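Local coordinates for extracellular solute-binding protein, family 5 (Chelativorans sp., PDB 6WM6) that binds EDTA and related aminopolycarboxylates in the periplasm, probably delivering them to an ABC transporter for uptake, at residues A289-D292 / Y293-I296. Residues are numbered along the deposited sequence; the frame is centred on the assembly and turned at random.
Sequences AGLD and YLGI
Two successive backbone hydrogen bonds wind this surface connection into a short 3-10 turn between helix 282-290 and strand 296-299. L294 N donates to L291 O and G295 N to D292 O, each 2.9 Å and bent to about 150° at the hydrogen, and both donors stand well above the plane of the carbonyl they use. G295 ends the turn with positive phi (81°), a conformation in which a CB would press on the preceding carbonyl, so glycine fits here; the chain then enters the strand. From within the turn, D292 CA directs a nearly straight C-H at O of I296, the first strand residue, 3.4 Å from CA to O.

Beneath the turn, L291 and I296 lie side by side and point the same way, with I296 CD1 3.7 Å from L291 CB. L294 adds a looser methyl contact, its CD1 to CD2 of L291. L291 and I296 are buried against helix 263-268, and I296 also meets I535 and K537 of strand 524-537.

On the outer side, the Y293 ring folds back toward the last turn of helix 282-290. Its CG sits between backbone N and carbonyl carbon (chi1 69°), which brings the CE1 edge to 3.2 Å from G290 O, while L294 CG lies over one face, displaced toward the rim. Polar backbone pairing thus shapes the turn, and apolar side chains anchor its inner side to the neighbouring helix and strand.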
loop_
_atom_site.group_PDB
_atom_site.type_symbol
_atom_site.label_atom_id
_atom_site.label_comp_id
_atom_site.label_asym_id
_atom_site.label_seq_id
_atom_site.Cartn_x
_atom_site.Cartn_y
_atom_site.Cartn_z
ATOM N N ALA A 289 2.875 23.290 -10.887
ATOM C CA ALA A 289 3.510 23.690 -12.137
ATOM C C ALA A 289 3.812 25.185 -12.179
ATOM O O ALA A 289 4.829 25.595 -12.742
ATOM C CB ALA A 289 2.618 23.299 -13.312
ATOM N N GLY A 290 2.962 25.994 -11.572
ATOM C CA GLY A 290 3.184 27.429 -11.531
ATOM C C GLY A 290 4.317 27.867 -10.632
ATOM O O GLY A 290 4.727 29.032 -10.715
ATOM N N LEU A 291 4.837 26.967 -9.793
ATOM C CA LEU A 291 5.906 27.283 -8.854
ATOM C C LEU A 291 7.282 26.899 -9.374
ATOM O O LEU A 291 8.259 26.942 -8.615
ATOM C CB LEU A 291 5.628 26.604 -7.512
ATOM C CG LEU A 291 4.320 26.982 -6.828
ATOM C CD1 LEU A 291 4.082 26.100 -5.606
ATOM C CD2 LEU A 291 4.301 28.452 -6.453
ATOM N N ASP A 292 7.400 26.542 -10.653
ATOM C CA ASP A 292 8.701 26.166 -11.195
ATOM C C ASP A 292 9.749 27.253 -10.988
ATOM O O ASP A 292 10.934 26.948 -10.807
ATOM C CB ASP A 292 8.578 25.777 -12.671
ATOM C CG ASP A 292 8.095 26.919 -13.545
ATOM O OD1 ASP A 292 7.404 27.826 -13.031
ATOM O OD2 ASP A 292 8.401 26.902 -14.753
ATOM N N TYR A 293 9.336 28.529 -10.989
ATOM C CA TYR A 293 10.300 29.615 -10.845
ATOM C C TYR A 293 10.921 29.672 -9.455
ATOM O O TYR A 293 11.970 30.304 -9.288
ATOM C CB TYR A 293 9.652 30.968 -11.204
ATOM C CG TYR A 293 8.604 31.453 -10.228
ATOM C CD1 TYR A 293 7.282 31.055 -10.335
ATOM C CD2 TYR A 293 8.939 32.336 -9.206
ATOM C CE1 TYR A 293 6.317 31.502 -9.451
ATOM C CE2 TYR A 293 7.980 32.796 -8.315
ATOM C CZ TYR A 293 6.673 32.384 -8.446
ATOM O OH TYR A 293 5.716 32.840 -7.566
ATOM N N LEU A 294 10.326 29.003 -8.464
ATOM C CA LEU A 294 10.894 28.883 -7.138
ATOM C C LEU A 294 11.727 27.610 -6.973
ATOM O O LEU A 294 12.073 27.237 -5.851
ATOM C CB LEU A 294 9.778 28.897 -6.085
ATOM C CG LEU A 294 8.957 30.187 -5.999
ATOM C CD1 LEU A 294 7.796 30.007 -5.031
ATOM C CD2 LEU A 294 9.840 31.356 -5.570
ATOM N N GLY A 295 12.032 26.927 -8.072
ATOM C CA GLY A 295 12.833 25.726 -8.001
ATOM C C GLY A 295 12.050 24.502 -7.600
ATOM O O GLY A 295 12.650 23.549 -7.090
ATOM N N ILE A 296 10.741 24.499 -7.809
ATOM C CA ILE A 296 9.875 23.373 -7.460
ATOM C C ILE A 296 9.585 22.561 -8.709
ATOM O O ILE A 296 9.296 23.126 -9.774
ATOM C CB ILE A 296 8.576 23.867 -6.805
ATOM C CG1 ILE A 296 8.912 24.459 -5.414
ATOM C CG2 ILE A 296 7.542 22.749 -6.726
ATOM C CD1 ILE A 296 7.803 25.248 -4.782
#